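Local coordinates for poly-beta-1,6-N-acetyl-D-glucosamine export protein (Escherichia coli, PDB 4Y25) that exports the biofilm polysaccharide poly-beta-1,6-N-acetyl-D-glucosamine across the outer membrane, this chain being its C-terminal beta-barrel domain, at residues D67-V72 with E82-E87; G173-W178 with V185-S190. One frame throughout, in Å; residues are numbered along the deposited sequence.

Contact 1: residues D67-V72 with E82-E87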
# COMPACT_ATOMS: atom_id res chain seq x y z
N ASP A 67 -10.77 -0.29 -13.92
CA ASP A 67 -10.61 1.15 -13.74
C ASP A 67 -9.90 1.79 -14.93
O ASP A 67 -8.86 1.30 -15.37
CB ASP A 67 -9.82 1.47 -12.47
CG ASP A 67 -10.59 1.15 -11.21
OD1 ASP A 67 -11.29 0.13 -11.19
OD2 ASP A 67 -10.48 1.93 -10.24
N TRP A 68 -10.45 2.89 -15.42
CA TRP A 68 -9.73 3.74 -16.35
C TRP A 68 -9.49 5.08 -15.68
O TRP A 68 -10.43 5.73 -15.23
CB TRP A 68 -10.50 3.91 -17.66
CG TRP A 68 -10.54 2.66 -18.47
CD1 TRP A 68 -9.59 2.22 -19.34
CD2 TRP A 68 -11.58 1.68 -18.47
NE1 TRP A 68 -9.98 1.02 -19.90
CE2 TRP A 68 -11.20 0.67 -19.38
CE3 TRP A 68 -12.80 1.56 -17.80
CZ2 TRP A 68 -11.99 -0.45 -19.63
CZ3 TRP A 68 -13.59 0.45 -18.05
CH2 TRP A 68 -13.18 -0.54 -18.96
N LEU A 69 -8.23 5.49 -15.59
CA LEU A 69 -7.89 6.68 -14.84
C LEU A 69 -6.94 7.61 -15.59
O LEU A 69 -6.21 7.19 -16.49
CB LEU A 69 -7.28 6.30 -13.49
CG LEU A 69 -6.19 5.22 -13.48
CD1 LEU A 69 -4.81 5.84 -13.45
CD2 LEU A 69 -6.39 4.28 -12.30
N ALA A 70 -6.98 8.88 -15.20
CA ALA A 70 -6.11 9.90 -15.76
C ALA A 70 -5.95 11.02 -14.75
O ALA A 70 -6.90 11.35 -14.03
CB ALA A 70 -6.66 10.43 -17.07
N GLY A 71 -4.76 11.61 -14.68
CA GLY A 71 -4.51 12.68 -13.74
C GLY A 71 -3.22 13.42 -14.03
O GLY A 71 -2.49 13.09 -14.96
N VAL A 72 -2.95 14.44 -13.22
CA VAL A 72 -1.74 15.24 -13.39
C VAL A 72 -0.91 15.21 -12.11
O VAL A 72 -1.44 15.02 -11.02
CB VAL A 72 -2.07 16.70 -13.75
CG1 VAL A 72 -0.94 17.30 -14.56
CG2 VAL A 72 -3.37 16.77 -14.54
N GLU A 82 -0.51 15.57 -6.62
CA GLU A 82 -1.20 15.05 -7.80
C GLU A 82 -2.71 14.95 -7.60
O GLU A 82 -3.21 14.73 -6.49
CB GLU A 82 -0.66 13.68 -8.20
CG GLU A 82 -1.00 12.53 -7.26
CD GLU A 82 -0.52 11.19 -7.80
OE1 GLU A 82 0.30 11.19 -8.74
OE2 GLU A 82 -0.96 10.14 -7.28
N ALA A 83 -3.44 15.14 -8.70
CA ALA A 83 -4.87 14.91 -8.74
C ALA A 83 -5.14 13.83 -9.77
O ALA A 83 -4.35 13.63 -10.69
CB ALA A 83 -5.61 16.19 -9.09
N GLU A 84 -6.26 13.12 -9.62
CA GLU A 84 -6.56 11.99 -10.49
C GLU A 84 -8.05 11.70 -10.52
O GLU A 84 -8.68 11.59 -9.48
CB GLU A 84 -5.79 10.75 -10.02
CG GLU A 84 -6.28 9.45 -10.64
CD GLU A 84 -5.79 8.23 -9.89
OE1 GLU A 84 -5.59 8.33 -8.66
OE2 GLU A 84 -5.61 7.16 -10.52
N TYR A 85 -8.61 11.56 -11.72
CA TYR A 85 -9.99 11.13 -11.87
C TYR A 85 -10.03 9.78 -12.58
O TYR A 85 -9.24 9.53 -13.49
CB TYR A 85 -10.81 12.17 -12.63
CG TYR A 85 -12.32 12.05 -12.45
CD1 TYR A 85 -13.03 13.04 -11.80
CD2 TYR A 85 -13.02 10.95 -12.94
CE1 TYR A 85 -14.40 12.94 -11.62
CE2 TYR A 85 -14.39 10.84 -12.77
CZ TYR A 85 -15.07 11.85 -12.12
OH TYR A 85 -16.43 11.77 -11.94
N ALA A 86 -10.93 8.91 -12.14
CA ALA A 86 -11.07 7.59 -12.74
C ALA A 86 -12.54 7.24 -12.99
O ALA A 86 -13.44 7.82 -12.39
CB ALA A 86 -10.43 6.54 -11.84
N GLU A 87 -12.76 6.28 -13.88
CA GLU A 87 -14.09 5.72 -14.09
C GLU A 87 -14.07 4.24 -13.76
O GLU A 87 -13.24 3.49 -14.26
CB GLU A 87 -14.55 5.95 -15.54
CG GLU A 87 -16.05 6.16 -15.68
CD GLU A 87 -16.58 7.22 -14.74
OE1 GLU A 87 -16.05 8.35 -14.74
OE2 GLU A 87 -17.53 6.92 -13.99
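Leu-69 and Glu-84 meet at an oblique angle on one face of an antiparallel strand pair, an example of how a barrel hairpin sorts its side chains. The carboxylate oxygen Glu-84 OE2 lies against the isobutyl group, 3.3 Å from Leu-69 CD1 and about as far from Leu-69 CD2 and CB. Chi1 (166°) sets Glu-84 CG anti to its backbone N, 3.9 Å from Ala-70 O, and the extended chain beyond carries the carboxylate to Leu-69; OE1 pairs with Arg-99 NE on strand 94-105. Leu-69 CB also packs on Ala-86 CB at 3.6 Å, within the non-hydrogen-bonded pair of those two residues. Gly-71, the partner of Glu-84, has no side chain, and its CA comes within 3.9 Å of Glu-84 CA.

The other face carries Trp-68, Ala-70, Val-72, Ala-83, Tyr-85 and Glu-87, whose backbones form three hydrogen-bonded pairs. Ala-70 N reaches Tyr-85 O at 2.9 Å, and Tyr-85 N returns to Ala-70 O. Side chains hardly meet here: Tyr-85 touches Pro-96 and Ala-98, Glu-87 touches Pro-96, and the Trp-68 ring meets Phe-51.

Backbone bonds thus hold the strands together, leaving the faces to differ in chemistry. Charges on the Glu-84 face, where Arg-99 also pairs with Glu-82, are consistent with a polar barrel interior, and the largely apolar opposite face with one turned to lipid.

Contact 2: residues G173-W178 with V185-S190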
# COMPACT_ATOMS: atom_id res chain seq x y z
N GLY A 173 7.52 2.48 12.89
CA GLY A 173 8.87 2.90 13.20
C GLY A 173 9.85 2.19 12.30
O GLY A 173 9.57 1.10 11.80
N GLN A 174 11.00 2.81 12.07
CA GLN A 174 12.05 2.19 11.27
C GLN A 174 13.41 2.47 11.90
O GLN A 174 13.96 3.56 11.74
CB GLN A 174 12.00 2.70 9.82
CG GLN A 174 13.02 2.04 8.90
CD GLN A 174 12.72 2.28 7.43
OE1 GLN A 174 11.78 2.99 7.09
NE2 GLN A 174 13.52 1.68 6.56
N GLU A 175 13.93 1.49 12.62
CA GLU A 175 15.22 1.63 13.27
C GLU A 175 16.27 0.74 12.62
O GLU A 175 16.09 -0.47 12.50
CB GLU A 175 15.10 1.30 14.76
CG GLU A 175 16.41 1.37 15.51
CD GLU A 175 16.22 1.22 17.00
OE1 GLU A 175 15.05 1.26 17.44
OE2 GLU A 175 17.22 1.07 17.73
N ARG A 176 17.37 1.36 12.20
CA ARG A 176 18.47 0.66 11.54
C ARG A 176 19.36 -0.03 12.57
O ARG A 176 20.02 0.63 13.38
CB ARG A 176 19.27 1.63 10.68
CG ARG A 176 20.46 1.02 9.94
CD ARG A 176 20.02 0.07 8.84
NE ARG A 176 19.08 0.69 7.90
CZ ARG A 176 19.44 1.29 6.76
NH1 ARG A 176 20.72 1.37 6.42
NH2 ARG A 176 18.51 1.82 5.97
N ILE A 177 19.38 -1.36 12.53
CA ILE A 177 20.10 -2.15 13.53
C ILE A 177 21.52 -2.44 13.07
O ILE A 177 22.45 -2.51 13.88
CB ILE A 177 19.37 -3.49 13.80
CG1 ILE A 177 17.93 -3.23 14.23
CG2 ILE A 177 20.09 -4.32 14.85
CD1 ILE A 177 17.81 -2.25 15.37
N TRP A 178 21.69 -2.59 11.77
CA TRP A 178 22.97 -2.99 11.20
C TRP A 178 23.06 -2.55 9.75
O TRP A 178 22.18 -2.87 8.95
CB TRP A 178 23.15 -4.50 11.32
CG TRP A 178 24.37 -5.04 10.66
CD1 TRP A 178 24.52 -5.38 9.35
CD2 TRP A 178 25.62 -5.33 11.30
NE1 TRP A 178 25.80 -5.85 9.12
CE2 TRP A 178 26.49 -5.83 10.30
CE3 TRP A 178 26.10 -5.21 12.61
CZ2 TRP A 178 27.80 -6.21 10.58
CZ3 TRP A 178 27.40 -5.58 12.88
CH2 TRP A 178 28.24 -6.08 11.87
N VAL A 185 19.84 -4.35 8.20
CA VAL A 185 18.77 -4.92 9.00
C VAL A 185 17.98 -3.83 9.69
O VAL A 185 18.53 -3.07 10.50
CB VAL A 185 19.32 -5.91 10.05
CG1 VAL A 185 18.18 -6.49 10.86
CG2 VAL A 185 20.12 -7.01 9.39
N ASP A 186 16.70 -3.73 9.36
CA ASP A 186 15.84 -2.74 9.97
C ASP A 186 14.88 -3.36 10.98
O ASP A 186 14.40 -4.47 10.79
CB ASP A 186 15.04 -1.98 8.91
CG ASP A 186 15.85 -0.92 8.21
OD1 ASP A 186 16.81 -0.42 8.82
OD2 ASP A 186 15.52 -0.58 7.05
N PHE A 187 14.61 -2.63 12.05
CA PHE A 187 13.56 -2.99 12.98
C PHE A 187 12.33 -2.15 12.65
O PHE A 187 12.38 -0.93 12.71
CB PHE A 187 14.01 -2.79 14.43
CG PHE A 187 12.94 -3.06 15.45
CD1 PHE A 187 12.30 -4.29 15.50
CD2 PHE A 187 12.58 -2.09 16.38
CE1 PHE A 187 11.33 -4.54 16.44
CE2 PHE A 187 11.60 -2.34 17.33
CZ PHE A 187 10.97 -3.56 17.36
N LEU A 188 11.24 -2.81 12.27
CA LEU A 188 10.02 -2.11 11.89
C LEU A 188 8.83 -2.50 12.75
O LEU A 188 8.02 -3.33 12.36
CB LEU A 188 9.69 -2.36 10.41
CG LEU A 188 10.67 -1.85 9.36
CD1 LEU A 188 11.63 -2.95 8.96
CD2 LEU A 188 9.93 -1.33 8.14
N PRO A 189 8.73 -1.90 13.95
CA PRO A 189 7.59 -2.17 14.83
C PRO A 189 6.35 -1.42 14.34
O PRO A 189 6.42 -0.22 14.08
CB PRO A 189 8.06 -1.63 16.18
CG PRO A 189 8.99 -0.53 15.82
CD PRO A 189 9.68 -0.94 14.54
N SER A 190 5.23 -2.13 14.23
CA SER A 190 4.01 -1.50 13.72
C SER A 190 2.86 -1.59 14.71
O SER A 190 2.66 -2.61 15.37
CB SER A 190 3.61 -2.14 12.39
OG SER A 190 2.59 -1.38 11.75
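The guanidinium of Arg-176 meets Asp-186 at its edge, with Asp-186 OD1 lying near the guanidinium plane. The salt bridge runs from Arg-176 NE to Asp-186 OD1 at 2.7 Å and arrives on the syn side of the carboxylate, the two planes being 42° apart. Arg-176 CG is anti to its backbone N (chi1 179°), and bends at chi2 and chi3 fold the chain back to bring NE to the carboxylate. A second flat group comes from Gln-174, an extended chain whose amide plane is turned 78° against the same carboxylate. Its NE2 donates to Asp-186 OD2 at 3.1 Å, reaching that oxygen from above the carboxylate plane while the oxygen stays near the plane of the amide. On the other side of the sheet the Phe-187 ring has Pro-189 CD over one face, displaced toward the rim, and Glu-175 OE1 at its edge. That glutamate oxygen is paired with Arg-149 on the neighbouring strand.

Between these groups the backbone is regular at Glu-175 and Phe-187, where Phe-187 N reaches Glu-175 O at 2.7 Å. Further along, Ile-177 and Trp-178 both face Val-185, a classic beta bulge: Val-185 O takes Ile-177 N at 2.8 Å and, weakly, Trp-178 N. The bulge turns Ile-177 toward the partner strand, and its CG1 packs on Phe-187 CB at 3.9 Å.

Asp-186 is buried, yet each of its oxygens has a donor across the strands, one cationic and one neutral. Such a grip limits rotation of the carboxylate and would probably favour its ionised form, consistent with a charged pair held on the side of the wall that faces the barrel centre.

Followed from the N terminus, the chain first closes contact 1, where strand 64-76 turns back through a short link into strand 79-89. Four more strands, 94-105, 110-118, 134-144 and 149-160, carry it round the wall before contact 2 closes the hairpin of 165-179 and 183-195. The two are therefore in series, neither enclosing nor crossing the other. Both belong to one closed antiparallel barrel of 16 strands, on opposite sides of its centre, with contact centres 35 Å apart and nearest atoms about 20 Å apart. The up-and-down topology places both hairpin turns at the same end of the barrel, and each contact ties two strands consecutive in the chain.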